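Local coordinates for protein cruciferin (Brassica napus, PDB 3KGL) that probably serves as a seed storage protein, an 11S globulin of the cupin superfamily laid down as a nutrient reserve, at residues G353-V367 and F384-R396. Numbering follows the deposited sequence.
Sequences GEAHVQVVNDNGDRV and FSVVKRATSEQFR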
loop_
_atom_site.group_PDB
_atom_site.type_symbol
_atom_site.label_atom_id
_atom_site.label_comp_id
_atom_site.label_asym_id
_atom_site.label_seq_id
_atom_site.Cartn_x
_atom_site.Cartn_y
_atom_site.Cartn_z
ATOM N N GLY A 353 -4.068 36.225 -3.653
ATOM C CA GLY A 353 -3.766 36.717 -4.978
ATOM C C GLY A 353 -3.964 35.745 -6.126
ATOM O O GLY A 353 -4.738 34.786 -6.055
ATOM N N GLU A 354 -3.244 36.005 -7.203
ATOM C CA GLU A 354 -3.527 35.368 -8.465
ATOM C C GLU A 354 -2.233 35.027 -9.177
ATOM O O GLU A 354 -1.233 35.730 -9.047
ATOM C CB GLU A 354 -4.330 36.320 -9.362
ATOM C CG GLU A 354 -5.700 36.718 -8.848
ATOM C CD GLU A 354 -6.752 36.736 -9.955
ATOM O OE1 GLU A 354 -7.945 36.989 -9.655
ATOM O OE2 GLU A 354 -6.385 36.482 -11.127
ATOM N N ALA A 355 -2.260 33.951 -9.949
ATOM C CA ALA A 355 -1.147 33.630 -10.826
ATOM C C ALA A 355 -1.626 32.861 -12.046
ATOM O O ALA A 355 -2.683 32.229 -12.039
ATOM C CB ALA A 355 -0.082 32.855 -10.084
ATOM N N HIS A 356 -0.844 32.926 -13.111
ATOM C CA HIS A 356 -1.212 32.240 -14.324
ATOM C C HIS A 356 -0.385 30.977 -14.463
ATOM O O HIS A 356 0.849 31.025 -14.504
ATOM C CB HIS A 356 -1.021 33.142 -15.535
ATOM C CG HIS A 356 -1.544 32.543 -16.798
ATOM N ND1 HIS A 356 -2.827 32.771 -17.250
ATOM C CD2 HIS A 356 -0.972 31.692 -17.683
ATOM C CE1 HIS A 356 -3.018 32.095 -18.369
ATOM N NE2 HIS A 356 -1.909 31.433 -18.654
ATOM N N VAL A 357 -1.069 29.838 -14.513
ATOM C CA VAL A 357 -0.364 28.565 -14.562
ATOM C C VAL A 357 -0.684 27.737 -15.790
ATOM O O VAL A 357 -1.781 27.794 -16.345
ATOM C CB VAL A 357 -0.544 27.685 -13.269
ATOM C CG1 VAL A 357 -1.713 28.132 -12.397
ATOM C CG2 VAL A 357 -0.695 26.225 -13.645
ATOM N N GLN A 358 0.312 26.972 -16.207
ATOM C CA GLN A 358 0.128 25.961 -17.220
ATOM C C GLN A 358 0.511 24.595 -16.641
ATOM O O GLN A 358 1.520 24.448 -15.946
ATOM C CB GLN A 358 0.960 26.292 -18.454
ATOM C CG GLN A 358 0.865 27.746 -18.880
ATOM C CD GLN A 358 1.409 27.991 -20.277
ATOM O OE1 GLN A 358 0.938 27.404 -21.255
ATOM N NE2 GLN A 358 2.398 28.871 -20.377
ATOM N N VAL A 359 -0.328 23.607 -16.920
ATOM C CA VAL A 359 -0.094 22.237 -16.513
ATOM C C VAL A 359 -0.111 21.391 -17.787
ATOM O O VAL A 359 -1.060 21.464 -18.572
ATOM C CB VAL A 359 -1.207 21.771 -15.557
ATOM C CG1 VAL A 359 -0.889 20.418 -14.961
ATOM C CG2 VAL A 359 -1.406 22.792 -14.471
ATOM N N VAL A 360 0.945 20.609 -18.002
ATOM C CA VAL A 360 1.030 19.739 -19.171
ATOM C C VAL A 360 1.090 18.254 -18.756
ATOM O O VAL A 360 1.885 17.882 -17.882
ATOM C CB VAL A 360 2.278 20.081 -19.986
ATOM C CG1 VAL A 360 2.310 19.275 -21.272
ATOM C CG2 VAL A 360 2.336 21.570 -20.249
ATOM N N ASN A 361 0.268 17.403 -19.374
ATOM C CA ASN A 361 0.288 15.976 -19.020
ATOM C C ASN A 361 1.304 15.144 -19.798
ATOM O O ASN A 361 2.257 15.680 -20.374
ATOM C CB ASN A 361 -1.114 15.335 -19.037
ATOM C CG ASN A 361 -1.778 15.349 -20.415
ATOM O OD1 ASN A 361 -2.981 15.089 -20.525
ATOM N ND2 ASN A 361 -1.009 15.646 -21.464
ATOM N N ASP A 362 1.105 13.832 -19.799
ATOM C CA ASP A 362 2.048 12.917 -20.429
ATOM C C ASP A 362 1.816 12.775 -21.939
ATOM O O ASP A 362 2.691 12.306 -22.672
ATOM C CB ASP A 362 1.992 11.553 -19.747
ATOM C CG ASP A 362 0.612 10.925 -19.805
ATOM O OD1 ASP A 362 -0.382 11.655 -19.555
ATOM O OD2 ASP A 362 0.534 9.701 -20.094
ATOM N N ASN A 363 0.636 13.182 -22.396
ATOM C CA ASN A 363 0.336 13.251 -23.825
ATOM C C ASN A 363 0.943 14.495 -24.464
ATOM O O ASN A 363 0.897 14.656 -25.687
ATOM C CB ASN A 363 -1.176 13.258 -24.059
ATOM C CG ASN A 363 -1.548 12.969 -25.500
ATOM O OD1 ASN A 363 -1.032 12.037 -26.115
ATOM N ND2 ASN A 363 -2.476 13.753 -26.037
ATOM N N GLY A 364 1.498 15.376 -23.630
ATOM C CA GLY A 364 2.132 16.583 -24.116
ATOM C C GLY A 364 1.126 17.697 -24.293
ATOM O O GLY A 364 1.474 18.789 -24.724
ATOM N N ASP A 365 -0.128 17.417 -23.950
ATOM C CA ASP A 365 -1.199 18.395 -24.076
ATOM C C ASP A 365 -1.203 19.335 -22.893
ATOM O O ASP A 365 -0.675 19.007 -21.828
ATOM C CB ASP A 365 -2.556 17.696 -24.158
ATOM C CG ASP A 365 -2.701 16.883 -25.406
ATOM O OD1 ASP A 365 -2.055 17.265 -26.406
ATOM O OD2 ASP A 365 -3.451 15.878 -25.391
ATOM N N ARG A 366 -1.805 20.503 -23.086
ATOM C CA ARG A 366 -1.944 21.475 -22.014
ATOM C C ARG A 366 -3.282 21.246 -21.352
ATOM O O ARG A 366 -4.315 21.433 -21.976
ATOM C CB ARG A 366 -1.856 22.899 -22.566
ATOM C CG ARG A 366 -1.239 23.872 -21.604
ATOM C CD ARG A 366 -1.269 25.268 -22.125
ATOM N NE ARG A 366 -0.489 25.429 -23.333
ATOM C CZ ARG A 366 -0.832 26.227 -24.339
ATOM N NH1 ARG A 366 -1.966 26.907 -24.272
ATOM N NH2 ARG A 366 -0.050 26.333 -25.419
ATOM N N VAL A 367 -3.274 20.822 -20.095
ATOM C CA VAL A 367 -4.521 20.440 -19.422
ATOM C C VAL A 367 -5.058 21.540 -18.525
ATOM O O VAL A 367 -6.153 21.423 -17.981
ATOM C CB VAL A 367 -4.365 19.156 -18.588
ATOM C CG1 VAL A 367 -4.133 17.954 -19.498
ATOM C CG2 VAL A 367 -3.235 19.315 -17.562
ATOM N N PHE A 384 2.856 15.282 -14.199
ATOM C CA PHE A 384 2.368 16.510 -14.794
ATOM C C PHE A 384 3.346 17.628 -14.442
ATOM O O PHE A 384 3.824 17.712 -13.315
ATOM C CB PHE A 384 0.981 16.840 -14.261
ATOM C CG PHE A 384 -0.098 15.938 -14.777
ATOM C CD1 PHE A 384 0.139 14.594 -14.961
ATOM C CD2 PHE A 384 -1.359 16.432 -15.059
ATOM C CE1 PHE A 384 -0.859 13.757 -15.428
ATOM C CE2 PHE A 384 -2.360 15.592 -15.522
ATOM C CZ PHE A 384 -2.108 14.253 -15.705
ATOM N N SER A 385 3.649 18.472 -15.417
ATOM C CA SER A 385 4.627 19.534 -15.243
ATOM C C SER A 385 3.942 20.892 -15.229
ATOM O O SER A 385 3.040 21.158 -16.034
ATOM C CB SER A 385 5.714 19.461 -16.329
ATOM O OG SER A 385 5.405 18.477 -17.306
ATOM N N VAL A 386 4.389 21.749 -14.313
ATOM C CA VAL A 386 3.656 22.950 -13.951
ATOM C C VAL A 386 4.526 24.180 -14.050
ATOM O O VAL A 386 5.646 24.182 -13.546
ATOM C CB VAL A 386 3.178 22.878 -12.479
ATOM C CG1 VAL A 386 2.215 24.026 -12.135
ATOM C CG2 VAL A 386 2.529 21.552 -12.202
ATOM N N VAL A 387 4.009 25.231 -14.686
ATOM C CA VAL A 387 4.594 26.562 -14.529
ATOM C C VAL A 387 3.565 27.548 -13.971
ATOM O O VAL A 387 2.370 27.447 -14.248
ATOM C CB VAL A 387 5.192 27.104 -15.824
ATOM C CG1 VAL A 387 4.098 27.706 -16.699
ATOM C CG2 VAL A 387 6.252 28.138 -15.500
ATOM N N LYS A 388 4.033 28.488 -13.164
ATOM C CA LYS A 388 3.143 29.471 -12.571
ATOM C C LYS A 388 3.833 30.830 -12.525
ATOM O O LYS A 388 4.971 30.920 -12.108
ATOM C CB LYS A 388 2.672 29.011 -11.179
ATOM C CG LYS A 388 3.519 27.900 -10.540
ATOM C CD LYS A 388 2.898 27.376 -9.236
ATOM C CE LYS A 388 3.445 25.986 -8.862
ATOM N NZ LYS A 388 4.817 25.989 -8.258
ATOM N N ARG A 389 3.159 31.873 -13.011
ATOM C CA ARG A 389 3.678 33.233 -12.944
ATOM C C ARG A 389 2.756 34.058 -12.054
ATOM O O ARG A 389 1.544 34.003 -12.202
ATOM C CB ARG A 389 3.745 33.854 -14.336
ATOM C CG ARG A 389 4.487 35.193 -14.371
ATOM C CD ARG A 389 4.309 35.950 -15.698
ATOM N NE ARG A 389 3.359 37.059 -15.591
ATOM C CZ ARG A 389 2.233 37.159 -16.292
ATOM N NH1 ARG A 389 1.919 36.222 -17.169
ATOM N NH2 ARG A 389 1.427 38.203 -16.131
ATOM N N ALA A 390 3.318 34.810 -11.118
ATOM C CA ALA A 390 2.485 35.590 -10.208
ATOM C C ALA A 390 1.899 36.769 -10.967
ATOM O O ALA A 390 2.536 37.320 -11.862
ATOM C CB ALA A 390 3.280 36.050 -8.996
ATOM N N THR A 391 0.679 37.144 -10.605
ATOM C CA THR A 391 -0.104 38.085 -11.400
ATOM C C THR A 391 -0.647 39.243 -10.586
ATOM O O THR A 391 -0.709 40.375 -11.064
ATOM C CB THR A 391 -1.287 37.373 -12.063
ATOM O OG1 THR A 391 -1.009 37.212 -13.459
ATOM C CG2 THR A 391 -2.582 38.182 -11.873
ATOM N N SER A 392 -1.072 38.937 -9.366
ATOM C CA SER A 392 -1.467 39.954 -8.419
ATOM C C SER A 392 -0.189 40.494 -7.805
ATOM O O SER A 392 0.916 40.046 -8.157
ATOM C CB SER A 392 -2.366 39.355 -7.343
ATOM O OG SER A 392 -1.726 38.260 -6.704
ATOM N N GLU A 393 -0.328 41.448 -6.889
ATOM C CA GLU A 393 0.844 42.065 -6.288
ATOM C C GLU A 393 1.780 41.027 -5.682
ATOM O O GLU A 393 2.966 40.983 -6.010
ATOM C CB GLU A 393 0.451 43.125 -5.273
ATOM C CG GLU A 393 0.481 44.525 -5.842
ATOM C CD GLU A 393 1.105 45.504 -4.873
ATOM O OE1 GLU A 393 1.613 46.553 -5.331
ATOM O OE2 GLU A 393 1.101 45.212 -3.653
ATOM N N GLN A 394 1.258 40.181 -4.807
ATOM C CA GLN A 394 2.008 38.978 -4.473
ATOM C C GLN A 394 1.135 37.729 -4.446
ATOM O O GLN A 394 -0.033 37.766 -4.050
ATOM C CB GLN A 394 2.821 39.142 -3.193
ATOM C CG GLN A 394 2.101 38.795 -1.908
ATOM C CD GLN A 394 3.043 38.868 -0.713
ATOM O OE1 GLN A 394 4.266 38.683 -0.853
ATOM N NE2 GLN A 394 2.484 39.148 0.466
ATOM N N PHE A 395 1.724 36.634 -4.913
ATOM C CA PHE A 395 1.066 35.336 -4.994
ATOM C C PHE A 395 1.505 34.461 -3.829
ATOM O O PHE A 395 2.696 34.329 -3.566
ATOM C CB PHE A 395 1.454 34.654 -6.307
ATOM C CG PHE A 395 0.734 33.371 -6.555
ATOM C CD1 PHE A 395 -0.653 33.329 -6.549
ATOM C CD2 PHE A 395 1.435 32.206 -6.807
ATOM C CE1 PHE A 395 -1.331 32.138 -6.786
ATOM C CE2 PHE A 395 0.759 31.017 -7.041
ATOM C CZ PHE A 395 -0.629 30.984 -7.025
ATOM N N ARG A 396 0.556 33.867 -3.115
ATOM C CA ARG A 396 0.920 32.954 -2.037
ATOM C C ARG A 396 0.018 31.743 -2.030
ATOM O O ARG A 396 -1.188 31.847 -2.243
ATOM C CB ARG A 396 0.884 33.654 -0.689
ATOM C CG ARG A 396 1.210 35.099 -0.807
ATOM C CD ARG A 396 1.797 35.639 0.453
ATOM N NE ARG A 396 0.987 35.361 1.625
ATOM C CZ ARG A 396 1.508 35.241 2.836
ATOM N NH1 ARG A 396 0.723 34.992 3.881
ATOM N NH2 ARG A 396 2.827 35.359 2.986
#
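Strands 354-360 and 385-390 run antiparallel, their axes 4.4 Å apart at 156°, and H356-R389, Q358-V387 and V360-S385 are hydrogen-bonded pairs, as in H356 N to R389 O at 2.8 Å. Just past the end of strand 385-390, E354 O takes both T391 N and S392 N from one face of its carbonyl plane, and E354 N donates to S392 OG at 2.8 Å. A355 CB sits over the centre of the F395 ring, 3.4 Å from its centroid and 2° off the normal, a CH-pi contact reached because F395 CG lies anti to its backbone N (chi1 -174°). A leucine in place of F395 has no flat face, so the CH-pi contact goes and a gap is likely to open beside A355 CB. At the other end N361 CB lies over one face of F384, offset toward the rim, while V359 CG1 meets the ring edge at CD2, 4.0 Å away. On the sheet face away from A355, V357 and V359, Q358 and V387 lie side by side, Q358 NE2 hydrogen-bonded to T224 OG1 of a second subunit. Both strands belong to the C-terminal cupin barrel: 385-390 also pairs with 334-341, 354-360 with 366-369 and 371-373; from strand 377-380, L378 packs on V357 and V359, and I380 on V386.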